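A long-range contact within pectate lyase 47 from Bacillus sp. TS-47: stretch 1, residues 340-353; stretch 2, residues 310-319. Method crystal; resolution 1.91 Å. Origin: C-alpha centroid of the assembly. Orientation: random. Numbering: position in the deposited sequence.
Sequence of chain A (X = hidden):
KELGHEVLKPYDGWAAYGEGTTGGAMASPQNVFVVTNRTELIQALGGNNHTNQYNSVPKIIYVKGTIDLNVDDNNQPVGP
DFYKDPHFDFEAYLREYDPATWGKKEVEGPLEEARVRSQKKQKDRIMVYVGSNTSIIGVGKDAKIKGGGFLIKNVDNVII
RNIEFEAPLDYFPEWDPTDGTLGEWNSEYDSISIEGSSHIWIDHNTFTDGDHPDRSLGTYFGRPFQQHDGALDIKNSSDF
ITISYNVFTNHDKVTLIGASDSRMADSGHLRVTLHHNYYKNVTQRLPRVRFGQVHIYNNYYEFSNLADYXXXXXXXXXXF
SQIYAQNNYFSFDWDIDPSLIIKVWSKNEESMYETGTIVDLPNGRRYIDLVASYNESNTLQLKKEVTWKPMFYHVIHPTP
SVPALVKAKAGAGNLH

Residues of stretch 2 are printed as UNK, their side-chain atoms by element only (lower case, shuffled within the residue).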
# COMPACT_ATOMS: atom_id res chain seq x y z
N LEU A 340 -8.66 -16.01 12.76
CA LEU A 340 -8.81 -15.44 11.42
C LEU A 340 -7.89 -14.25 11.17
O LEU A 340 -7.73 -13.83 10.03
CB LEU A 340 -10.26 -14.97 11.21
CG LEU A 340 -11.38 -16.00 11.05
CD1 LEU A 340 -11.31 -17.04 12.14
CD2 LEU A 340 -12.72 -15.28 11.08
N ILE A 341 -7.28 -13.73 12.23
CA ILE A 341 -6.41 -12.57 12.09
C ILE A 341 -5.15 -12.87 11.28
O ILE A 341 -4.65 -12.01 10.57
CB ILE A 341 -6.08 -11.99 13.47
CG1 ILE A 341 -7.38 -11.62 14.19
CG2 ILE A 341 -5.18 -10.77 13.33
CD1 ILE A 341 -7.22 -11.16 15.63
N ILE A 342 -4.64 -14.09 11.41
CA ILE A 342 -3.46 -14.49 10.66
C ILE A 342 -3.91 -15.48 9.59
O ILE A 342 -4.77 -16.32 9.84
CB ILE A 342 -2.40 -15.19 11.55
CG1 ILE A 342 -1.83 -14.20 12.56
CG2 ILE A 342 -1.28 -15.76 10.68
CD1 ILE A 342 -0.80 -14.80 13.49
N LYS A 343 -3.34 -15.36 8.40
CA LYS A 343 -3.68 -16.27 7.31
C LYS A 343 -2.35 -16.70 6.72
O LYS A 343 -1.45 -15.88 6.54
CB LYS A 343 -4.55 -15.56 6.28
CG LYS A 343 -5.31 -16.49 5.35
CD LYS A 343 -6.46 -15.76 4.67
CE LYS A 343 -7.30 -16.69 3.82
NZ LYS A 343 -8.46 -15.98 3.20
N VAL A 344 -2.21 -17.99 6.42
CA VAL A 344 -0.96 -18.49 5.87
C VAL A 344 -1.08 -18.97 4.43
O VAL A 344 -2.02 -19.70 4.08
CB VAL A 344 -0.40 -19.65 6.73
CG1 VAL A 344 0.93 -20.13 6.18
CG2 VAL A 344 -0.25 -19.20 8.18
N TRP A 345 -0.14 -18.55 3.60
CA TRP A 345 -0.11 -18.94 2.19
C TRP A 345 1.25 -19.57 1.89
O TRP A 345 2.16 -18.90 1.40
CB TRP A 345 -0.32 -17.73 1.28
CG TRP A 345 -1.44 -16.81 1.69
CD1 TRP A 345 -1.35 -15.72 2.52
CD2 TRP A 345 -2.81 -16.89 1.27
NE1 TRP A 345 -2.58 -15.12 2.64
CE2 TRP A 345 -3.49 -15.81 1.89
CE3 TRP A 345 -3.52 -17.76 0.44
CZ2 TRP A 345 -4.86 -15.59 1.69
CZ3 TRP A 345 -4.88 -17.53 0.25
CH2 TRP A 345 -5.53 -16.46 0.87
N SER A 346 1.39 -20.86 2.19
CA SER A 346 2.64 -21.57 1.94
C SER A 346 2.41 -23.08 2.00
O SER A 346 1.34 -23.53 2.37
CB SER A 346 3.68 -21.18 2.99
OG SER A 346 4.89 -21.88 2.80
N LYS A 347 3.43 -23.84 1.62
CA LYS A 347 3.35 -25.29 1.66
C LYS A 347 4.25 -25.83 2.76
O LYS A 347 4.26 -27.02 3.04
CB LYS A 347 3.78 -25.88 0.31
CG LYS A 347 2.86 -25.52 -0.83
CD LYS A 347 3.32 -26.12 -2.14
CE LYS A 347 2.35 -25.79 -3.27
NZ LYS A 347 2.76 -26.40 -4.56
N ASN A 348 5.00 -24.93 3.39
CA ASN A 348 5.90 -25.33 4.46
C ASN A 348 5.53 -24.70 5.79
O ASN A 348 4.75 -23.75 5.84
CB ASN A 348 7.34 -24.93 4.13
CG ASN A 348 7.86 -25.61 2.88
OD1 ASN A 348 7.90 -26.83 2.80
ND2 ASN A 348 8.25 -24.81 1.90
N GLU A 349 6.09 -25.24 6.86
CA GLU A 349 5.87 -24.69 8.19
C GLU A 349 6.69 -23.42 8.22
O GLU A 349 7.91 -23.47 8.37
CB GLU A 349 6.41 -25.62 9.27
CG GLU A 349 5.42 -26.59 9.86
CD GLU A 349 5.87 -27.10 11.22
OE1 GLU A 349 6.98 -27.66 11.30
OE2 GLU A 349 5.11 -26.93 12.20
N GLU A 350 6.03 -22.27 8.07
CA GLU A 350 6.76 -21.01 8.10
C GLU A 350 7.01 -20.64 9.55
O GLU A 350 6.38 -21.17 10.47
CB GLU A 350 5.95 -19.91 7.42
CG GLU A 350 5.69 -20.13 5.93
CD GLU A 350 6.97 -20.24 5.10
OE1 GLU A 350 8.05 -19.85 5.60
OE2 GLU A 350 6.89 -20.71 3.95
N SER A 351 7.95 -19.72 9.77
CA SER A 351 8.27 -19.28 11.11
C SER A 351 7.97 -17.79 11.24
O SER A 351 8.15 -17.03 10.29
CB SER A 351 9.75 -19.51 11.42
OG SER A 351 10.07 -20.89 11.42
N MET A 352 7.51 -17.39 12.41
CA MET A 352 7.25 -15.98 12.67
C MET A 352 7.30 -15.82 14.17
O MET A 352 7.16 -16.79 14.92
CB MET A 352 5.87 -15.55 12.13
CG MET A 352 4.68 -15.74 13.06
SD MET A 352 3.14 -14.99 12.41
CE MET A 352 3.24 -13.33 13.07
N TYR A 353 7.55 -14.60 14.62
CA TYR A 353 7.57 -14.37 16.04
C TYR A 353 6.50 -13.34 16.31
O TYR A 353 6.29 -12.42 15.51
CB TYR A 353 8.92 -13.85 16.53
CG TYR A 353 8.98 -13.82 18.03
CD1 TYR A 353 8.92 -15.00 18.77
CD2 TYR A 353 9.03 -12.62 18.72
CE1 TYR A 353 8.90 -14.98 20.16
CE2 TYR A 353 9.01 -12.58 20.12
CZ TYR A 353 8.94 -13.77 20.83
OH TYR A 353 8.91 -13.74 22.21
N UNK A 310 -15.45 -5.38 4.27
CA UNK A 310 -15.46 -6.53 5.17
C UNK A 310 -14.02 -6.77 5.61
O UNK A 310 -13.09 -6.21 5.04
c UNK A 310 -15.99 -7.77 4.45
o UNK A 310 -17.78 -7.78 2.87
c UNK A 310 -17.46 -7.63 4.07
o UNK A 310 -18.28 -7.38 4.97
N UNK A 311 -13.85 -7.59 6.64
CA UNK A 311 -12.52 -7.92 7.12
C UNK A 311 -12.25 -9.37 6.79
O UNK A 311 -13.09 -10.24 7.05
c UNK A 311 -8.76 -8.12 9.65
c UNK A 311 -11.14 -8.28 9.22
c UNK A 311 -11.15 -9.52 9.86
c UNK A 311 -12.40 -7.71 8.63
c UNK A 311 -8.78 -9.36 10.28
c UNK A 311 -9.98 -10.06 10.38
c UNK A 311 -9.94 -7.59 9.12
N UNK A 312 -11.08 -9.65 6.21
CA UNK A 312 -10.73 -11.02 5.86
C UNK A 312 -9.60 -11.51 6.76
O UNK A 312 -9.73 -12.55 7.41
n UNK A 312 -8.48 -13.42 2.31
c UNK A 312 -10.29 -11.10 4.39
c UNK A 312 -9.50 -12.59 2.50
c UNK A 312 -10.07 -12.53 3.90
o UNK A 312 -9.98 -11.91 1.59
N UNK A 313 -8.50 -10.77 6.78
CA UNK A 313 -7.35 -11.13 7.62
C UNK A 313 -6.41 -9.93 7.72
O UNK A 313 -6.51 -8.99 6.92
c UNK A 313 -5.44 -11.83 3.41
c UNK A 313 -4.14 -11.42 3.60
c UNK A 313 -3.62 -11.29 4.89
c UNK A 313 -4.43 -11.59 5.98
c UNK A 313 -6.61 -12.33 7.02
c UNK A 313 -6.24 -12.13 4.52
c UNK A 313 -5.75 -12.01 5.82
o UNK A 313 -3.33 -11.14 2.53
N UNK A 314 -5.51 -9.95 8.69
CA UNK A 314 -4.58 -8.86 8.87
C UNK A 314 -3.17 -9.24 8.42
O UNK A 314 -2.64 -8.68 7.47
c UNK A 314 -4.56 -8.41 10.33
N UNK A 315 -2.57 -10.21 9.11
CA UNK A 315 -1.22 -10.64 8.79
C UNK A 315 -1.16 -11.86 7.87
O UNK A 315 -1.56 -12.96 8.24
c UNK A 315 -0.01 -8.42 12.83
n UNK A 315 -0.19 -7.62 11.72
c UNK A 315 0.06 -10.79 13.34
c UNK A 315 -0.33 -9.74 10.98
c UNK A 315 -0.45 -10.94 10.08
c UNK A 315 -0.10 -9.76 12.40
c UNK A 315 0.21 -8.07 14.16
c UNK A 315 0.28 -10.44 14.67
c UNK A 315 -0.38 -8.43 10.62
c UNK A 315 0.36 -9.09 15.07
N UNK A 316 -0.65 -11.63 6.66
CA UNK A 316 -0.52 -12.70 5.69
C UNK A 316 0.87 -13.30 5.74
O UNK A 316 1.85 -12.64 5.39
N UNK A 317 0.96 -14.54 6.21
CA UNK A 317 2.23 -15.23 6.31
C UNK A 317 2.47 -15.98 5.00
O UNK A 317 1.89 -17.05 4.77
c UNK A 317 2.01 -15.48 8.79
c UNK A 317 2.23 -16.23 7.49
c UNK A 317 3.55 -16.99 7.54
N UNK A 318 3.30 -15.40 4.14
CA UNK A 318 3.59 -16.01 2.85
C UNK A 318 4.88 -16.80 2.86
O UNK A 318 5.56 -16.90 3.88
N UNK A 319 5.22 -17.35 1.70
CA UNK A 319 6.42 -18.17 1.57
C UNK A 319 7.70 -17.49 2.03
O UNK A 319 7.99 -16.35 1.67
c UNK A 319 6.61 -18.65 0.11
c UNK A 319 5.46 -19.56 -0.29
c UNK A 319 6.71 -17.45 -0.83
O HOH W 1 2.79 -16.80 -0.27

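Position 310 carries two side-chain carbons, the second bearing two oxygens: a carboxylate one methylene from the backbone. It touches nothing on stretch 1, so only its atoms identify it as Asp 310.

Position 311 has one carbon leading into a six-membered carbon ring with no heteroatom. Its CA-to-CB bond points toward stretch 1, and the ring meets the CA of Ile 341 with its edge. This is Phe 311, whose CZ lies 4.4 Å from Ile 341 CA.

At 312 three carbons run in an extended chain, the third carrying one oxygen and one nitrogen. That is a long amide, Gln 312. Its CA-to-CB bond points sideways, yet the end of the chain comes near the amine of Lys 343; which way round the amide sits is uncertain.

Position 313 shows one carbon, a six-carbon ring and an oxygen on the ring, hence Tyr 313. Lys 343 CB lies over one face of this ring, 4.2 Å from its centroid, while the edge of Trp 345 approaches the face in an offset edge-to-face pair, planes at 62°.

Position 314 has a single carbon, the CB of Ala 314. It packs 3.9 Å from Ile 341 CG2, and Ala 314 N donates to Ile 341 O at 2.9 Å.

Position 315 holds one carbon and then fused five- and six-membered rings with eight carbons and one nitrogen, which can only be Trp 315. Its CE3 lies 4.0 Å from Ile 342 CG1 and 4.1 Å from Met 352 CE.

Position 316 has no side-chain atoms and is Gly 316. An ideal CB would come within 3.0 Å of Tyr 313 CE1, a clash, so the bare backbone leaves room for that ring.

At 317 one carbon carries two others, a branch at CB: Val 317. It has more area covered by the other stretch than any other residue here. Its CG2 lies 3.8 Å from both Ile 342 CG2 and Met 352 SD, and its CG1 is 3.8 Å from Glu 350 CB.

Position 318 is again bare, Gly 318, with its CA 3.5 Å from Trp 345 O.

Position 319 repeats the three-carbon branched pattern and is Val 319. Its CG1 lies 3.9 Å from Ser 346 OG; a water bridges Val 319 N and Trp 345 O.

The contact is built on parallel strand pairing. Ile 341 O accepts from both Ala 314 N and Trp 315 N, and then the ladder alternates: Lys 343 N to Trp 315 O at 3.0 Å, Val 317 N to Lys 343 O at 2.8 Å, Trp 345 N to Val 317 O at 2.8 Å. Side chains sort by face. Ile 342, Val 344, Trp 315 and Val 317 share one, where Met 352 adds to the apolar packing. On the other, Lys 343 and Trp 345 gather around Tyr 313 beside Gly 316. The rule is regular backbone pairing in which the stretch 2 strand puts Trp 315 and Val 317 on one face and leaves glycine on the other, where Lys 343, Trp 345 and the Tyr 313 ring occupy the space. One cost remains: Trp 345 NE1 is buried without a polar partner.

Stretch 2 (310-319) DFQYAWGVGV
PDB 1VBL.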